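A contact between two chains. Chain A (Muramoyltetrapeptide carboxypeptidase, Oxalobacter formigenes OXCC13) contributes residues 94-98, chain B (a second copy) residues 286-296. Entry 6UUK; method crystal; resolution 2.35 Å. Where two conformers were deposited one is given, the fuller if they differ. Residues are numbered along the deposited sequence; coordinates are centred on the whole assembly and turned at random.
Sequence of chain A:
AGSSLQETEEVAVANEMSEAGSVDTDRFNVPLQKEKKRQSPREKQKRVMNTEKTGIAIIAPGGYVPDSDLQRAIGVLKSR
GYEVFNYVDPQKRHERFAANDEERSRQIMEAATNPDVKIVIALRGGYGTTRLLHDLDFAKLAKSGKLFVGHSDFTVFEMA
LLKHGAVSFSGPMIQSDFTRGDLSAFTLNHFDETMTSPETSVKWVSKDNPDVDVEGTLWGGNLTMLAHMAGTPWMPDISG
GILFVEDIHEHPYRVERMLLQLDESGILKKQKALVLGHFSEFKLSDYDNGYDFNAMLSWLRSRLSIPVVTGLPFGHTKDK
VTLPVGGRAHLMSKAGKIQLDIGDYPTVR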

# COMPACT_ATOMS: atom_id res chain seq x y z
N HIS A 94 -7.40 24.00 5.29
CA HIS A 94 -6.34 23.58 6.20
C HIS A 94 -5.36 22.72 5.41
O HIS A 94 -5.62 21.54 5.17
CB HIS A 94 -6.91 22.82 7.39
CG HIS A 94 -5.89 22.46 8.42
ND1 HIS A 94 -5.07 23.39 9.01
CD2 HIS A 94 -5.55 21.26 8.96
CE1 HIS A 94 -4.27 22.79 9.88
NE2 HIS A 94 -4.55 21.50 9.86
N GLU A 95 -4.24 23.32 5.02
CA GLU A 95 -3.14 22.63 4.33
C GLU A 95 -3.68 22.04 3.03
O GLU A 95 -4.30 22.78 2.24
CB GLU A 95 -2.50 21.63 5.29
CG GLU A 95 -2.00 22.25 6.59
CD GLU A 95 -1.53 21.21 7.58
OE1 GLU A 95 -1.82 20.01 7.37
OE2 GLU A 95 -0.87 21.58 8.58
N ARG A 96 -3.49 20.75 2.76
CA ARG A 96 -4.01 20.13 1.55
C ARG A 96 -5.51 19.92 1.59
O ARG A 96 -6.11 19.64 0.54
CB ARG A 96 -3.33 18.78 1.33
CG ARG A 96 -1.82 18.80 1.40
CD ARG A 96 -1.26 17.40 1.54
NE ARG A 96 -1.88 16.47 0.59
CZ ARG A 96 -1.39 16.19 -0.61
NH1 ARG A 96 -2.02 15.33 -1.40
NH2 ARG A 96 -0.26 16.75 -1.01
N PHE A 97 -6.14 20.05 2.75
CA PHE A 97 -7.54 19.71 2.94
C PHE A 97 -8.41 20.95 2.91
O PHE A 97 -7.96 22.07 3.16
CB PHE A 97 -7.72 18.95 4.26
CG PHE A 97 -6.67 17.91 4.51
CD1 PHE A 97 -6.80 16.63 4.02
CD2 PHE A 97 -5.53 18.23 5.24
CE1 PHE A 97 -5.83 15.67 4.26
CE2 PHE A 97 -4.55 17.28 5.47
CZ PHE A 97 -4.70 16.00 4.98
N ALA A 98 -9.69 20.74 2.61
CA ALA A 98 -10.65 21.84 2.55
C ALA A 98 -11.01 22.39 3.92
O ALA A 98 -11.64 23.44 4.00
CB ALA A 98 -11.92 21.39 1.82
N ASP B 286 3.36 23.83 -3.68
CA ASP B 286 2.58 24.90 -3.06
C ASP B 286 1.19 24.42 -2.68
O ASP B 286 0.57 24.98 -1.76
CB ASP B 286 2.48 26.10 -4.00
CG ASP B 286 1.90 25.74 -5.35
OD1 ASP B 286 2.21 24.65 -5.86
OD2 ASP B 286 1.12 26.55 -5.90
N TYR B 287 0.66 23.40 -3.36
CA TYR B 287 -0.66 22.89 -3.02
C TYR B 287 -0.69 22.20 -1.67
O TYR B 287 -1.79 21.95 -1.14
CB TYR B 287 -1.17 21.94 -4.11
CG TYR B 287 -2.09 22.60 -5.11
CD1 TYR B 287 -2.29 23.98 -5.09
CD2 TYR B 287 -2.77 21.85 -6.06
CE1 TYR B 287 -3.14 24.59 -5.99
CE2 TYR B 287 -3.61 22.45 -6.97
CZ TYR B 287 -3.80 23.82 -6.93
OH TYR B 287 -4.64 24.42 -7.84
N ASP B 288 0.46 21.87 -1.09
CA ASP B 288 0.47 21.31 0.26
C ASP B 288 0.07 22.35 1.29
O ASP B 288 -0.51 22.00 2.33
CB ASP B 288 1.86 20.75 0.58
CG ASP B 288 2.19 19.52 -0.25
OD1 ASP B 288 1.30 18.68 -0.46
OD2 ASP B 288 3.35 19.41 -0.70
N ASN B 289 0.35 23.63 1.03
CA ASN B 289 -0.05 24.74 1.89
C ASN B 289 0.44 24.54 3.32
O ASN B 289 -0.32 24.60 4.29
CB ASN B 289 -1.57 24.93 1.85
CG ASN B 289 -2.01 26.26 2.44
OD1 ASN B 289 -1.23 27.22 2.47
ND2 ASN B 289 -3.24 26.32 2.92
N GLY B 290 1.74 24.28 3.44
CA GLY B 290 2.36 24.07 4.73
C GLY B 290 2.42 22.63 5.19
O GLY B 290 3.01 22.35 6.24
N TYR B 291 1.82 21.70 4.44
CA TYR B 291 1.87 20.29 4.81
C TYR B 291 3.21 19.70 4.43
O TYR B 291 3.68 19.87 3.30
CB TYR B 291 0.73 19.52 4.14
CG TYR B 291 0.59 18.09 4.63
CD1 TYR B 291 1.26 17.05 4.00
CD2 TYR B 291 -0.20 17.79 5.73
CE1 TYR B 291 1.14 15.75 4.45
CE2 TYR B 291 -0.33 16.50 6.19
CZ TYR B 291 0.34 15.48 5.54
OH TYR B 291 0.21 14.18 6.00
N ASP B 292 3.83 18.99 5.37
CA ASP B 292 5.14 18.39 5.15
C ASP B 292 5.31 17.24 6.14
O ASP B 292 4.32 16.68 6.63
CB ASP B 292 6.25 19.45 5.26
CG ASP B 292 6.11 20.30 6.51
OD1 ASP B 292 5.21 20.02 7.33
OD2 ASP B 292 6.90 21.25 6.67
N PHE B 293 6.56 16.89 6.45
CA PHE B 293 6.81 15.81 7.39
C PHE B 293 6.53 16.25 8.82
O PHE B 293 6.07 15.44 9.63
CB PHE B 293 8.26 15.33 7.26
CG PHE B 293 8.47 13.93 7.76
CD1 PHE B 293 8.43 12.85 6.88
CD2 PHE B 293 8.73 13.68 9.10
CE1 PHE B 293 8.63 11.56 7.33
CE2 PHE B 293 8.93 12.39 9.56
CZ PHE B 293 8.88 11.33 8.67
N ASN B 294 6.78 17.52 9.15
CA ASN B 294 6.52 17.99 10.51
C ASN B 294 5.03 18.06 10.80
O ASN B 294 4.59 17.67 11.88
CB ASN B 294 7.17 19.37 10.71
CG ASN B 294 8.68 19.31 10.69
OD1 ASN B 294 9.29 18.32 11.11
ND2 ASN B 294 9.30 20.38 10.21
N ALA B 295 4.24 18.54 9.84
CA ALA B 295 2.79 18.60 10.03
C ALA B 295 2.18 17.21 10.09
O ALA B 295 1.16 17.01 10.75
CB ALA B 295 2.14 19.42 8.91
N MSE B 296 2.79 16.24 9.41
CA MSE B 296 2.32 14.86 9.45
C MSE B 296 2.73 14.20 10.76
O MSE B 296 1.95 13.45 11.36
CB MSE B 296 2.88 14.07 8.26
CG MSE B 296 2.39 12.64 8.17
SE MSE B 296 3.49 11.36 9.17
CE MSE B 296 5.12 11.48 8.12

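A tight turn can serve as a compact docking element, because it places consecutive side chains on a hydrogen-bonded base and lets neighbouring residues of the turn share one partner, here Tyr291(B), while Arg96(A) also reaches Asp288(B). The contact between two copies of this carboxypeptidase illustrates the principle. In chain A, a type II' beta turn runs from His94(A) to Phe97(A), closed by backbone hydrogen bonds in both directions: His94(A) N to Phe97(A) O and Phe97(A) N to His94(A) O, each 2.9 Å. Its two central residues, Glu95(A) and Arg96(A), supply most of the surface that chain A buries here.

The strongest polar link is a salt bridge. Arg96(A) NH2 donates to Asp288(B) OD1 at 2.5 Å, and the carboxylate oxygen lies at the edge of the guanidinium, near its plane, where the N-H groups point. The CA-to-CB bonds of both residues point sideways, and the later torsions bring the two ends together. Arg96(A) does so by an m, t, p course through chi1 to chi3, with chi4 at 93°, while Asp288(B) adopts m and brings its end nearer to the turn. Its other oxygen, OD2, is hydrogen-bonded to a residue adjoining the stretch, which helps hold the carboxylate in place.

Tyr291(B) gives the charged pair an aromatic neighbour. Its CB points toward the turn, and the t rotamer carries the largely buried ring among three residues of chain A. Arg96(A) CD packs 3.5 Å from Tyr291(B) CD1, so the arginine's aliphatic portion is used as well as its charge. Glu95(A) OE1 lies 3.2 Å from Tyr291(B) CD2, near the ring plane, where the slightly positive ring hydrogens suit a carboxylate. The m, t conformation of Glu95(A) extends the chain to this position and also sets OE2 3.7 Å from the methyl CB of Ala295(B), which points toward the turn. Phe97(A) adds an apolar contact, its CE2 4.4 Å from Tyr291(B) CE2; its CB points sideways, but the m rotamer brings the ring end closer.

Backbone atoms complete the fit. Glu95(A) CA makes a CA-H...O contact with Asn289(B) O at 3.4 Å, nearly straight at 162°. In contrast, Arg96(A) N and Asp288(B) O, though 3.3 Å apart, are poorly angled for a hydrogen bond. That carbonyl instead accepts from Tyr291(B) N at 3.2 Å within its own loop. Just before Tyr291(B), Gly290(B) has phi/psi of 92/-5, where a CB would jam against Asn289(B) O; the backbone itself calls for glycine.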